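Local coordinates for protein Rv1364c/MT1410 (Mycobacterium tuberculosis, PDB 3KE6), which probably acts as a regulator of sigma-factor activity, combining an RsbU-type PP2C phosphatase domain that binds manganese with an RsbW-type anti-sigma-factor kinase domain, at residues T270-A273 and A274-V277; L231-D234 and T235-L239. One frame throughout, in Å; residues are numbered along the deposited sequence.

Contact 1 of 2, residues T270-A273 and A274-V277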
ATOM      1  N   THR A 270      -7.818 -35.541  -8.220  1.00 53.72           N
ATOM      2  CA  THR A 270      -8.667 -36.316  -7.336  1.00 53.62           C
ATOM      3  C   THR A 270      -9.813 -35.420  -6.891  1.00 53.63           C
ATOM      4  O   THR A 270      -9.830 -34.227  -7.141  1.00 53.38           O
ATOM      5  CB  THR A 270      -7.838 -36.813  -6.122  1.00 53.65           C
ATOM      6  OG1 THR A 270      -7.136 -38.000  -6.491  1.00 53.76           O
ATOM      7  CG2 THR A 270      -8.687 -37.119  -4.903  1.00 54.11           C
ATOM      8  N   ILE A 271     -10.785 -36.017  -6.237  1.00 54.22           N
ATOM      9  CA  ILE A 271     -11.952 -35.304  -5.785  1.00 54.74           C
ATOM     10  C   ILE A 271     -11.646 -34.323  -4.637  1.00 55.00           C
ATOM     11  O   ILE A 271     -12.390 -33.365  -4.423  1.00 55.51           O
ATOM     12  CB  ILE A 271     -13.076 -36.323  -5.431  1.00 55.31           C
ATOM     13  CG1 ILE A 271     -14.442 -35.658  -5.608  1.00 58.94           C
ATOM     14  CG2 ILE A 271     -12.840 -36.966  -4.056  1.00 55.33           C
ATOM     15  CD1 ILE A 271     -14.679 -35.144  -7.068  1.00 64.60           C
ATOM     16  N   ASN A 272     -10.512 -34.523  -3.967  1.00 54.56           N
ATOM     17  CA  ASN A 272     -10.075 -33.689  -2.847  1.00 53.95           C
ATOM     18  C   ASN A 272      -9.065 -32.641  -3.194  1.00 52.61           C
ATOM     19  O   ASN A 272      -8.476 -32.029  -2.299  1.00 52.58           O
ATOM     20  CB  ASN A 272      -9.442 -34.583  -1.792  1.00 54.03           C
ATOM     21  CG  ASN A 272     -10.397 -35.646  -1.322  1.00 55.76           C
ATOM     22  OD1 ASN A 272     -11.571 -35.355  -1.070  1.00 51.92           O
ATOM     23  ND2 ASN A 272      -9.915 -36.889  -1.229  1.00 53.89           N
ATOM     24  N   ALA A 273      -8.846 -32.431  -4.482  1.00 51.44           N
ATOM     25  CA  ALA A 273      -7.727 -31.615  -4.907  1.00 50.67           C
ATOM     26  C   ALA A 273      -7.991 -30.184  -4.549  1.00 50.50           C
ATOM     27  O   ALA A 273      -7.069 -29.450  -4.162  1.00 51.27           O
ATOM     28  CB  ALA A 273      -7.513 -31.739  -6.384  1.00 50.32           C
ATOM     29  N   ALA A 274      -9.250 -29.789  -4.697  1.00 49.67           N
ATOM     30  CA  ALA A 274      -9.629 -28.411  -4.559  1.00 50.05           C
ATOM     31  C   ALA A 274      -9.554 -28.026  -3.094  1.00 50.36           C
ATOM     32  O   ALA A 274      -9.168 -26.902  -2.750  1.00 49.90           O
ATOM     33  CB  ALA A 274     -11.021 -28.168  -5.117  1.00 49.36           C
ATOM     34  N   ARG A 275      -9.894 -28.984  -2.241  1.00 50.48           N
ATOM     35  CA  ARG A 275      -9.915 -28.760  -0.813  1.00 50.65           C
ATOM     36  C   ARG A 275      -8.482 -28.595  -0.367  1.00 50.34           C
ATOM     37  O   ARG A 275      -8.173 -27.753   0.468  1.00 50.66           O
ATOM     38  CB  ARG A 275     -10.615 -29.928  -0.092  1.00 50.97           C
ATOM     39  CG  ARG A 275     -10.638 -29.804   1.432  1.00 50.85           C
ATOM     40  CD  ARG A 275     -11.261 -30.997   2.087  1.00 51.52           C
ATOM     41  NE  ARG A 275     -10.578 -32.216   1.683  1.00 61.03           N
ATOM     42  CZ  ARG A 275     -10.963 -33.460   1.994  1.00 62.50           C
ATOM     43  NH1 ARG A 275     -10.249 -34.488   1.560  1.00 59.37           N
ATOM     44  NH2 ARG A 275     -12.035 -33.691   2.745  1.00 62.45           N
ATOM     45  N   THR A 276      -7.594 -29.373  -0.959  1.00 50.73           N
ATOM     46  CA  THR A 276      -6.161 -29.263  -0.650  1.00 50.66           C
ATOM     47  C   THR A 276      -5.600 -27.923  -1.075  1.00 50.61           C
ATOM     48  O   THR A 276      -5.028 -27.203  -0.274  1.00 50.26           O
ATOM     49  CB  THR A 276      -5.383 -30.429  -1.247  1.00 49.86           C
ATOM     50  OG1 THR A 276      -5.785 -31.624  -0.581  1.00 48.97           O
ATOM     51  CG2 THR A 276      -3.941 -30.276  -1.001  1.00 50.66           C
ATOM     52  N   VAL A 277      -5.831 -27.555  -2.324  1.00 51.57           N
ATOM     53  CA  VAL A 277      -5.394 -26.248  -2.818  1.00 51.66           C
ATOM     54  C   VAL A 277      -5.957 -25.064  -2.007  1.00 52.51           C
ATOM     55  O   VAL A 277      -5.182 -24.254  -1.502  1.00 54.16           O
ATOM     56  CB  VAL A 277      -5.740 -26.110  -4.268  1.00 52.46           C
ATOM     57  CG1 VAL A 277      -5.436 -24.701  -4.774  1.00 48.82           C
ATOM     58  CG2 VAL A 277      -4.990 -27.224  -5.038  1.00 48.85           C
TER
HETATM   59  O   HOH W   1     -11.039 -31.530  -5.953  1.00 46.47           O
HETATM   60  O   HOH W   2     -11.808 -31.001  -3.051  1.00 39.93           O

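Contact 2 of 2, residues L231-D234 and T235-L239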
ATOM      1  N   LEU A 231       0.766  -0.694  14.847  1.00 55.43           N
ATOM      2  CA  LEU A 231       1.674   0.432  14.988  1.00 55.63           C
ATOM      3  C   LEU A 231       1.027   1.701  14.461  1.00 55.98           C
ATOM      4  O   LEU A 231       1.191   2.771  15.053  1.00 56.88           O
ATOM      5  CB  LEU A 231       2.994   0.206  14.242  1.00 55.72           C
ATOM      6  CG  LEU A 231       4.031   1.336  14.387  1.00 55.15           C
ATOM      7  CD1 LEU A 231       4.194   1.737  15.854  1.00 51.34           C
ATOM      8  CD2 LEU A 231       5.373   0.931  13.788  1.00 54.78           C
ATOM      9  N   CYS A 232       0.304   1.580  13.352  1.00 55.90           N
ATOM     10  CA  CYS A 232      -0.346   2.719  12.705  1.00 55.67           C
ATOM     11  C   CYS A 232      -1.602   3.119  13.453  1.00 55.53           C
ATOM     12  O   CYS A 232      -1.780   4.280  13.805  1.00 55.27           O
ATOM     13  CB  CYS A 232      -0.723   2.367  11.266  1.00 55.72           C
ATOM     14  SG  CYS A 232      -1.536   3.708  10.373  1.00 57.20           S
ATOM     15  N   SER A 233      -2.463   2.135  13.683  1.00 55.43           N
ATOM     16  CA  SER A 233      -3.736   2.321  14.356  1.00 55.50           C
ATOM     17  C   SER A 233      -3.557   2.861  15.789  1.00 55.55           C
ATOM     18  O   SER A 233      -4.122   3.903  16.149  1.00 55.36           O
ATOM     19  CB  SER A 233      -4.489   0.983  14.368  1.00 55.29           C
ATOM     20  OG  SER A 233      -5.877   1.161  14.534  1.00 57.09           O
ATOM     21  N   ASP A 234      -2.749   2.178  16.597  1.00 55.67           N
ATOM     22  CA  ASP A 234      -2.684   2.481  18.032  1.00 56.04           C
ATOM     23  C   ASP A 234      -1.972   3.791  18.342  1.00 56.11           C
ATOM     24  O   ASP A 234      -2.388   4.536  19.233  1.00 55.93           O
ATOM     25  CB  ASP A 234      -2.042   1.327  18.816  1.00 56.15           C
ATOM     26  CG  ASP A 234      -2.909   0.086  18.832  1.00 57.16           C
ATOM     27  OD1 ASP A 234      -4.150   0.229  18.854  1.00 60.14           O
ATOM     28  OD2 ASP A 234      -2.357  -1.032  18.819  1.00 58.50           O
ATOM     29  N   THR A 235      -0.895   4.059  17.616  1.00 56.36           N
ATOM     30  CA  THR A 235      -0.240   5.354  17.687  1.00 56.49           C
ATOM     31  C   THR A 235      -1.259   6.471  17.542  1.00 56.66           C
ATOM     32  O   THR A 235      -1.375   7.332  18.421  1.00 56.86           O
ATOM     33  CB  THR A 235       0.797   5.512  16.576  1.00 56.43           C
ATOM     34  OG1 THR A 235       2.025   4.901  16.983  1.00 55.93           O
ATOM     35  CG2 THR A 235       1.041   6.972  16.275  1.00 56.97           C
ATOM     36  N   LEU A 236      -2.010   6.441  16.447  1.00 56.63           N
ATOM     37  CA  LEU A 236      -2.895   7.560  16.110  1.00 56.93           C
ATOM     38  C   LEU A 236      -4.044   7.753  17.108  1.00 57.03           C
ATOM     39  O   LEU A 236      -4.394   8.886  17.440  1.00 56.59           O
ATOM     40  CB  LEU A 236      -3.431   7.421  14.684  1.00 56.66           C
ATOM     41  CG  LEU A 236      -4.121   8.664  14.108  1.00 56.83           C
ATOM     42  CD1 LEU A 236      -3.715   8.894  12.661  1.00 56.98           C
ATOM     43  CD2 LEU A 236      -5.657   8.568  14.239  1.00 57.30           C
ATOM     44  N   GLU A 237      -4.596   6.648  17.602  1.00 57.36           N
ATOM     45  CA  GLU A 237      -5.769   6.685  18.486  1.00 57.62           C
ATOM     46  C   GLU A 237      -5.434   7.009  19.951  1.00 57.35           C
ATOM     47  O   GLU A 237      -6.266   7.571  20.660  1.00 57.04           O
ATOM     48  CB  GLU A 237      -6.567   5.378  18.361  1.00 57.57           C
ATOM     49  CG  GLU A 237      -7.184   5.207  16.951  1.00 58.75           C
ATOM     50  CD  GLU A 237      -7.516   3.757  16.599  1.00 59.53           C
ATOM     51  OE1 GLU A 237      -8.258   3.108  17.386  1.00 63.49           O
ATOM     52  OE2 GLU A 237      -7.039   3.281  15.532  1.00 61.04           O
ATOM     53  N   LEU A 238      -4.228   6.668  20.400  1.00 57.11           N
ATOM     54  CA  LEU A 238      -3.750   7.137  21.699  1.00 56.95           C
ATOM     55  C   LEU A 238      -3.327   8.612  21.615  1.00 56.93           C
ATOM     56  O   LEU A 238      -3.657   9.403  22.500  1.00 56.78           O
ATOM     57  CB  LEU A 238      -2.605   6.270  22.227  1.00 56.58           C
ATOM     58  CG  LEU A 238      -3.038   4.894  22.732  1.00 56.47           C
ATOM     59  CD1 LEU A 238      -1.860   3.934  22.867  1.00 55.98           C
ATOM     60  CD2 LEU A 238      -3.767   5.026  24.049  1.00 56.79           C
ATOM     61  N   LEU A 239      -2.616   8.990  20.554  1.00 56.99           N
ATOM     62  CA  LEU A 239      -2.233  10.395  20.375  1.00 57.15           C
ATOM     63  C   LEU A 239      -3.440  11.342  20.386  1.00 57.34           C
ATOM     64  O   LEU A 239      -3.335  12.468  20.874  1.00 57.71           O
ATOM     65  CB  LEU A 239      -1.446  10.621  19.080  1.00 57.04           C
ATOM     66  CG  LEU A 239       0.049  10.296  18.990  1.00 56.62           C
ATOM     67  CD1 LEU A 239       0.669  11.157  17.893  1.00 56.14           C
ATOM     68  CD2 LEU A 239       0.794  10.497  20.295  1.00 54.37           C
TER

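Contact 1 of 2, residues T270-A273 and A274-V277
Thr276 N donates to Asn272 O, and Val277 N to Ala273 O at 2.9 Å (N-H...O angle 174°), as the chain leaves a type I beta turn at Thr270 to Ala273 and winds into a helix. The carbonyl of Asn272 is gripped twice: Thr276 N lies 3.1 Å from Asn272 O, and Thr276 OG1 donates to Asn272 O from the opposite face of the carbonyl plane at 3.2 Å. The Thr276 hydroxyl reaches back because OG1 stands anti to its own carbonyl carbon (chi1 -67°). Asn272 is the N-cap residue, but its amide does not close onto the helix's first N-H groups. Two waters continue the helical pattern instead, water 1 accepting from Ala274 N and water 2 from Arg275 N, and water 2 donates to Ile271 O. This is the start of helix 273-288, in the histidine kinase-like ATPase domain, where Ala273, Ala274 and Val277 pack on helix 292-312. On the outer side Arg275 bends back at chi3 and lies alongside Asn272. Asn272 OD1 sits over one face of the guanidinium, 3.1 Å from Arg275 NH1; the angle is too poor for a hydrogen bond, and the two flat groups lie nearly parallel, 21° apart.

Contact 2 of 2, residues L231-D234 and T235-L239
Glu237 folds its carboxylate back along the helix over the carbonyl of Ser233, one turn earlier, and takes a hydrogen bond from the serine hydroxyl. Ser233 OG donates to Glu237 OE2 at 2.6 Å, meeting the carboxylate oxygen on its syn side and 25° out of the carboxylate plane. With OG anti to the backbone N (chi1 -158°), the hydroxyl faces the following turn, while Glu237 CG, anti to its own carbonyl carbon, brings the acid back to it. The backbone joins the same two residues, Glu237 N donating to Ser233 O at 3.1 Å. Glu41 OE2 also lies close to Glu237 OE2, which has a long, weak ion pair with Arg390. Ser233 and Glu237 lie on helix 227-241 of the SpoIIE-type phosphatase domain, whose Cys232 and Leu236 pack on strands 36-43 and 249-256. Thr235, by contrast, packs against helix 198-212, touching Phe205 and Ile212. Its OG1 donates to Leu231 O at 3.0 Å, almost in line with the carbonyl bond (C=O...OG1 angle 165°), which satisfies a buried hydroxyl within the helix; Leu231 CD1 runs alongside, 4.0 Å from Thr235 OG1. Further round, Leu238 N binds Asp234 O at 3.0 Å, and the Leu238 side chain passes beside that carbonyl.

How the contacts relate
The two contacts sit in different domains, their centres about 42 Å apart, and no element is common to both. Both are partly buried: Arg275 is exposed in contact 1, whereas no touching residue of contact 2 is. Contact 1 lies where a loop becomes a helix, and waters stand in for helical acceptors there. Contact 2 lies within a continuous helix between a sheet and another helix; its turns are closed mainly by backbone bonds, one of them weak, with two side-chain hydroxyls adding to them. Each has a threonine hydroxyl bonded to a carbonyl four residues back. The remaining polar pairs differ: an amide lying over a guanidinium face without a hydrogen bond in contact 1, hydroxyl to carboxylate in contact 2.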